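Ditrans,polycis-undecaprenyl-diphosphate synthase ((2E,6E)-farnesyl-diphosphate specific) (PDB 6ACS) probably catalyses the stepwise condensation of eight isopentenyl diphosphates onto farnesyl diphosphate, giving undecaprenyl diphosphate, the precursor of the carrier lipid for bacterial cell wall polysaccharides. Local coordinates at residues S106-H111 with A134-G139; L183-G188 with E219-A224. All coordinates share one frame; numbering follows the deposited sequence.

Interaction 1. Residues S106-H111 with A134-G139; sequences SRLPSH and AVSYGG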
loop_
_atom_site.group_PDB
_atom_site.type_symbol
_atom_site.label_atom_id
_atom_site.label_comp_id
_atom_site.label_asym_id
_atom_site.label_seq_id
_atom_site.Cartn_x
_atom_site.Cartn_y
_atom_site.Cartn_z
ATOM N N SER B 106 -7.725 8.082 -21.117
ATOM C CA SER B 106 -7.313 8.972 -22.199
ATOM C C SER B 106 -6.798 8.220 -23.419
ATOM O O SER B 106 -6.823 8.774 -24.523
ATOM C CB SER B 106 -6.262 9.963 -21.693
ATOM O OG SER B 106 -5.049 9.312 -21.353
ATOM N N ARG B 107 -6.338 6.981 -23.263
ATOM C CA ARG B 107 -5.835 6.213 -24.393
ATOM C C ARG B 107 -6.709 5.012 -24.741
ATOM O O ARG B 107 -6.285 4.153 -25.520
ATOM C CB ARG B 107 -4.384 5.793 -24.148
ATOM C CG ARG B 107 -3.438 6.994 -24.041
ATOM C CD ARG B 107 -1.973 6.591 -23.978
ATOM N NE ARG B 107 -1.714 5.575 -22.962
ATOM C CZ ARG B 107 -1.463 5.843 -21.683
ATOM N NH1 ARG B 107 -1.431 7.100 -21.258
ATOM N NH2 ARG B 107 -1.239 4.852 -20.829
ATOM N N LEU B 108 -7.934 4.939 -24.201
ATOM C CA LEU B 108 -8.813 3.830 -24.536
ATOM C C LEU B 108 -9.576 4.117 -25.827
ATOM O O LEU B 108 -9.826 5.280 -26.161
ATOM C CB LEU B 108 -9.812 3.586 -23.416
ATOM C CG LEU B 108 -9.254 3.162 -22.069
ATOM C CD1 LEU B 108 -10.412 2.926 -21.112
ATOM C CD2 LEU B 108 -8.426 1.898 -22.247
ATOM N N PRO B 109 -9.978 3.077 -26.562
ATOM C CA PRO B 109 -10.822 3.311 -27.741
ATOM C C PRO B 109 -12.089 4.048 -27.336
ATOM O O PRO B 109 -12.670 3.792 -26.278
ATOM C CB PRO B 109 -11.136 1.895 -28.248
ATOM C CG PRO B 109 -10.105 1.004 -27.624
ATOM C CD PRO B 109 -9.739 1.642 -26.315
ATOM N N SER B 110 -12.519 4.970 -28.199
ATOM C CA SER B 110 -13.675 5.800 -27.876
ATOM C C SER B 110 -14.929 4.962 -27.653
ATOM O O SER B 110 -15.774 5.325 -26.825
ATOM C CB SER B 110 -13.898 6.844 -28.972
ATOM O OG SER B 110 -13.999 6.235 -30.245
ATOM N N HIS B 111 -15.071 3.846 -28.373
ATOM C CA HIS B 111 -16.254 3.005 -28.199
ATOM C C HIS B 111 -16.270 2.362 -26.814
ATOM O O HIS B 111 -17.332 2.237 -26.191
ATOM C CB HIS B 111 -16.303 1.937 -29.287
ATOM C CG HIS B 111 -17.594 1.182 -29.328
ATOM N ND1 HIS B 111 -18.751 1.720 -29.856
ATOM C CD2 HIS B 111 -17.921 -0.059 -28.895
ATOM C CE1 HIS B 111 -19.729 0.839 -29.759
ATOM N NE2 HIS B 111 -19.252 -0.248 -29.176
ATOM N N ALA B 134 -11.104 -2.212 -12.781
ATOM C CA ALA B 134 -9.926 -1.383 -13.004
ATOM C C ALA B 134 -9.396 -1.688 -14.397
ATOM O O ALA B 134 -9.035 -2.832 -14.689
ATOM C CB ALA B 134 -8.873 -1.643 -11.923
ATOM N N VAL B 135 -9.381 -0.677 -15.264
ATOM C CA VAL B 135 -8.968 -0.820 -16.656
ATOM C C VAL B 135 -7.896 0.223 -16.927
ATOM O O VAL B 135 -8.113 1.412 -16.670
ATOM C CB VAL B 135 -10.153 -0.625 -17.623
ATOM C CG1 VAL B 135 -9.699 -0.778 -19.078
ATOM C CG2 VAL B 135 -11.313 -1.577 -17.277
ATOM N N SER B 136 -6.749 -0.217 -17.454
ATOM C CA SER B 136 -5.604 0.677 -17.655
ATOM C C SER B 136 -5.314 1.452 -16.378
ATOM O O SER B 136 -5.101 2.672 -16.394
ATOM C CB SER B 136 -5.826 1.640 -18.828
ATOM O OG SER B 136 -5.872 0.931 -20.052
ATOM N N TYR B 137 -5.333 0.726 -15.263
ATOM C CA TYR B 137 -5.210 1.289 -13.930
ATOM C C TYR B 137 -3.866 0.915 -13.313
ATOM O O TYR B 137 -3.376 -0.200 -13.504
ATOM C CB TYR B 137 -6.348 0.776 -13.025
ATOM C CG TYR B 137 -6.188 1.283 -11.621
ATOM C CD1 TYR B 137 -6.726 2.502 -11.252
ATOM C CD2 TYR B 137 -5.472 0.552 -10.673
ATOM C CE1 TYR B 137 -6.548 3.008 -9.974
ATOM C CE2 TYR B 137 -5.280 1.043 -9.391
ATOM C CZ TYR B 137 -5.811 2.275 -9.049
ATOM O OH TYR B 137 -5.624 2.758 -7.782
ATOM N N GLY B 138 -3.301 1.833 -12.540
ATOM C CA GLY B 138 -2.231 1.500 -11.607
ATOM C C GLY B 138 -2.342 2.400 -10.395
ATOM O O GLY B 138 -2.811 3.534 -10.496
ATOM N N GLY B 139 -1.904 1.896 -9.237
ATOM C CA GLY B 139 -2.019 2.700 -8.025
ATOM C C GLY B 139 -1.157 3.949 -8.067
ATOM O O GLY B 139 -1.543 5.016 -7.576
#

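Interaction 2. Residues L183-G188 with E219-A224; sequences LLIRTG and EEFDHA. With IPA (isopropyl alcohol), chain G.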
loop_
_atom_site.group_PDB
_atom_site.type_symbol
_atom_site.label_atom_id
_atom_site.label_comp_id
_atom_site.label_asym_id
_atom_site.label_seq_id
_atom_site.Cartn_x
_atom_site.Cartn_y
_atom_site.Cartn_z
ATOM N N LEU B 183 -10.156 -5.927 2.605
ATOM C CA LEU B 183 -9.554 -7.210 2.275
ATOM C C LEU B 183 -9.100 -7.172 0.829
ATOM O O LEU B 183 -9.910 -6.897 -0.058
ATOM C CB LEU B 183 -10.568 -8.342 2.458
ATOM C CG LEU B 183 -10.128 -9.716 1.941
ATOM C CD1 LEU B 183 -8.906 -10.256 2.714
ATOM C CD2 LEU B 183 -11.305 -10.696 2.073
ATOM N N LEU B 184 -7.828 -7.484 0.586
ATOM C CA LEU B 184 -7.317 -7.572 -0.776
ATOM C C LEU B 184 -6.824 -8.995 -0.985
ATOM O O LEU B 184 -5.944 -9.454 -0.259
ATOM C CB LEU B 184 -6.203 -6.548 -1.017
ATOM C CG LEU B 184 -5.622 -6.457 -2.438
ATOM C CD1 LEU B 184 -5.024 -5.056 -2.631
ATOM C CD2 LEU B 184 -4.584 -7.527 -2.693
ATOM N N ILE B 185 -7.354 -9.664 -2.007
ATOM C CA ILE B 185 -6.996 -11.038 -2.358
ATOM C C ILE B 185 -6.117 -10.993 -3.590
ATOM O O ILE B 185 -6.476 -10.348 -4.581
ATOM C CB ILE B 185 -8.257 -11.865 -2.656
ATOM C CG1 ILE B 185 -9.096 -12.017 -1.407
ATOM C CG2 ILE B 185 -7.916 -13.229 -3.292
ATOM C CD1 ILE B 185 -10.520 -12.455 -1.712
ATOM N N ARG B 186 -5.011 -11.721 -3.567
ATOM C CA ARG B 186 -4.240 -11.912 -4.787
ATOM C C ARG B 186 -4.069 -13.395 -5.056
ATOM O O ARG B 186 -3.483 -14.114 -4.239
ATOM C CB ARG B 186 -2.878 -11.252 -4.718
ATOM C CG ARG B 186 -2.170 -11.586 -5.994
ATOM C CD ARG B 186 -0.938 -10.871 -6.191
ATOM N NE ARG B 186 -0.369 -11.281 -7.472
ATOM C CZ ARG B 186 0.486 -10.536 -8.148
ATOM N NH1 ARG B 186 0.850 -9.370 -7.653
ATOM N NH2 ARG B 186 0.986 -10.966 -9.300
ATOM N N THR B 187 -4.534 -13.835 -6.226
ATOM C CA THR B 187 -4.375 -15.209 -6.666
ATOM C C THR B 187 -3.091 -15.336 -7.482
ATOM O O THR B 187 -2.405 -14.351 -7.767
ATOM C CB THR B 187 -5.603 -15.650 -7.484
ATOM O OG1 THR B 187 -5.692 -14.861 -8.684
ATOM C CG2 THR B 187 -6.873 -15.424 -6.677
ATOM N N GLY B 188 -2.720 -16.572 -7.797
ATOM C CA GLY B 188 -1.617 -16.814 -8.707
ATOM C C GLY B 188 -0.279 -17.135 -8.065
ATOM O O GLY B 188 0.639 -17.552 -8.777
ATOM N N GLU B 219 -16.080 -21.341 -3.079
ATOM C CA GLU B 219 -15.677 -22.002 -1.837
ATOM C C GLU B 219 -14.370 -21.418 -1.302
ATOM O O GLU B 219 -14.223 -21.189 -0.090
ATOM C CB GLU B 219 -15.533 -23.507 -2.053
ATOM C CG GLU B 219 -16.865 -24.250 -2.245
ATOM C CD GLU B 219 -17.414 -24.154 -3.660
ATOM O OE1 GLU B 219 -16.657 -23.759 -4.583
ATOM O OE2 GLU B 219 -18.609 -24.475 -3.842
ATOM N N GLU B 220 -13.396 -21.166 -2.184
ATOM C CA GLU B 220 -12.163 -20.570 -1.679
ATOM C C GLU B 220 -12.375 -19.122 -1.283
ATOM O O GLU B 220 -11.740 -18.640 -0.334
ATOM C CB GLU B 220 -11.011 -20.669 -2.687
ATOM C CG GLU B 220 -9.711 -20.148 -2.039
ATOM C CD GLU B 220 -8.433 -20.455 -2.804
ATOM O OE1 GLU B 220 -7.348 -20.105 -2.296
ATOM O OE2 GLU B 220 -8.506 -21.053 -3.889
ATOM N N PHE B 221 -13.257 -18.414 -1.987
ATOM C CA PHE B 221 -13.618 -17.062 -1.558
ATOM C C PHE B 221 -14.237 -17.072 -0.164
ATOM O O PHE B 221 -13.923 -16.208 0.669
ATOM C CB PHE B 221 -14.558 -16.430 -2.590
ATOM C CG PHE B 221 -14.900 -14.995 -2.308
ATOM C CD1 PHE B 221 -13.923 -14.017 -2.400
ATOM C CD2 PHE B 221 -16.200 -14.617 -2.024
ATOM C CE1 PHE B 221 -14.229 -12.673 -2.154
ATOM C CE2 PHE B 221 -16.531 -13.284 -1.794
ATOM C CZ PHE B 221 -15.531 -12.305 -1.852
ATOM N N ASP B 222 -15.128 -18.042 0.107
ATOM C CA ASP B 222 -15.709 -18.176 1.442
ATOM C C ASP B 222 -14.621 -18.417 2.473
ATOM O O ASP B 222 -14.669 -17.879 3.589
ATOM C CB ASP B 222 -16.697 -19.349 1.501
ATOM C CG ASP B 222 -17.940 -19.153 0.632
ATOM O OD1 ASP B 222 -18.259 -18.012 0.247
ATOM O OD2 ASP B 222 -18.586 -20.186 0.328
ATOM N N HIS B 223 -13.649 -19.265 2.131
ATOM C CA HIS B 223 -12.530 -19.496 3.037
ATOM C C HIS B 223 -11.761 -18.203 3.297
ATOM O O HIS B 223 -11.365 -17.928 4.435
ATOM C CB HIS B 223 -11.614 -20.578 2.461
ATOM C CG HIS B 223 -10.321 -20.745 3.203
ATOM N ND1 HIS B 223 -10.246 -21.303 4.462
ATOM C CD2 HIS B 223 -9.052 -20.416 2.863
ATOM C CE1 HIS B 223 -8.988 -21.316 4.864
ATOM N NE2 HIS B 223 -8.241 -20.777 3.912
ATOM N N ALA B 224 -11.515 -17.410 2.250
ATOM C CA ALA B 224 -10.771 -16.165 2.437
ATOM C C ALA B 224 -11.525 -15.214 3.364
ATOM O O ALA B 224 -10.916 -14.557 4.217
ATOM C CB ALA B 224 -10.511 -15.487 1.088
HETATM C C1 IPA G . -5.047 -18.814 5.467
HETATM C C2 IPA G . -4.351 -19.146 4.154
HETATM C C3 IPA G . -3.639 -17.906 3.622
HETATM O O2 IPA G . -5.312 -19.596 3.224
#

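Interaction 1. Residues S106-H111 with A134-G139
Leu108 holds CG anti to its carbonyl carbon (chi1 -63°) and CD1 anti to CA (chi2 -178°), which turns the isobutyl fork toward Val135 and Ser136. Both residues lie in the turn that leaves strand 129-134. The contact belongs to a beta-alpha-beta crossover of the parallel sheet of this cis-prenyltransferase fold: strand 97-102 runs out through residues 106-111 into helix 110-123, and the chain returns as the neighbouring strand 129-134. Val135 CG1 stands almost evenly before the fork, 4.3 Å from Leu108 CD1 and 4.3 Å from Leu108 CD2, so two methyls share one opposing methyl in loose apolar packing. Met116 of the crossover helix touches both Leu108 and Val135 and completes this small cluster, while Leu81 of helix 71-95 also reaches Val135. At the outer margin Leu108 CD2 lies 3.5 Å from Ser136 OG, a van der Waals approach of a methyl to a hydroxyl. The Ser136 backbone has positive phi and psi, a left-handed conformation that bends the chain sharply where the strand has ended. Only 104 Å² is buried in all, and the nearest alpha carbons, those of Leu108 and Ser136, are 8.2 Å apart, so side chains alone bridge the gap. Backbone bonds of Val135 with Ile102 and of Ser136 with Asp104 keep the turn beside strand 97-102 and its exit. On the turn itself, the amides of Ser136 and Tyr137 are hydrogen-bonded to O2 and O1, respectively, of a glycerol, probably from the crystallisation liquor.

Interaction 2. Residues L183-G188 with E219-A224
Ile185 CD1 meets the edge of the Phe221 ring, close to the ring plane, at 3.7 Å from Phe221 CE1 and 3.8 Å from Phe221 CD1. The methyl thus abuts the rim of the ring rather than lying over a face, and the two side chains cross at about a right angle. The same Ile185 CD1 also packs against Ala224 CB at 4.1 Å, one helical turn further on. Its reach comes from an extended outer torsion (chi2 163°), which carries the terminal methyl away from the strand toward the helix. Leu183, two residues earlier and on the same side of the strand, adds a marginal approach of its CD2 to Ala224 O at 4.4 Å. Further out, the axes of strand 183-186 and helix 219-224 approach to 11.0 Å, with their N-to-C directions 138° apart: this is a helix packed on the parallel sheet of the cis-prenyltransferase fold. Val13 of strand 12-17 and Ile45 and Cys49 of helix 42-52 touch Phe221. Glu220 ties the helix to the chain just after strand 205-208 by hydrogen bonds to Thr209 and Thr211. Near the other end of the segment, His223 NE2 shares a hydrogen bond of 3.2 Å with O2 of an isopropyl alcohol, probably from the crystallisation liquor, which also bonds Tyr207. Arg186 alternates to the other side of the strand, where it forms a salt bridge with Asp18, the predicted catalytic and magnesium-binding residue. Contact with the helix thus rests on dispersion and burial, while Arg186, a predicted substrate-binding residue, pairs its charge from a face shared with apolar Leu184.

In the fold
From the N terminus, the chain lays down strands 12-17, 56-61 and 97-102 before interaction 1 opens at residues 106-111. That contact closes at 134-139, after helix 110-123 and strand 129-134, and joins the exits of two neighbouring strands. Helix 139-155 follows, and interaction 2 opens on strand 183-186; it closes on helix 218-235, having spanned strand 205-208. The two loops come in series and neither nest nor cross. The centres of interactions 1 and 2 are about 26 Å apart, on opposite sides of the chain's centre, and their nearest atoms about 9 Å. Strand order agrees: 129-134 is next to outermost 97-102 and 183-186 to outermost 205-208, so each contact belongs to one flank of the sheet.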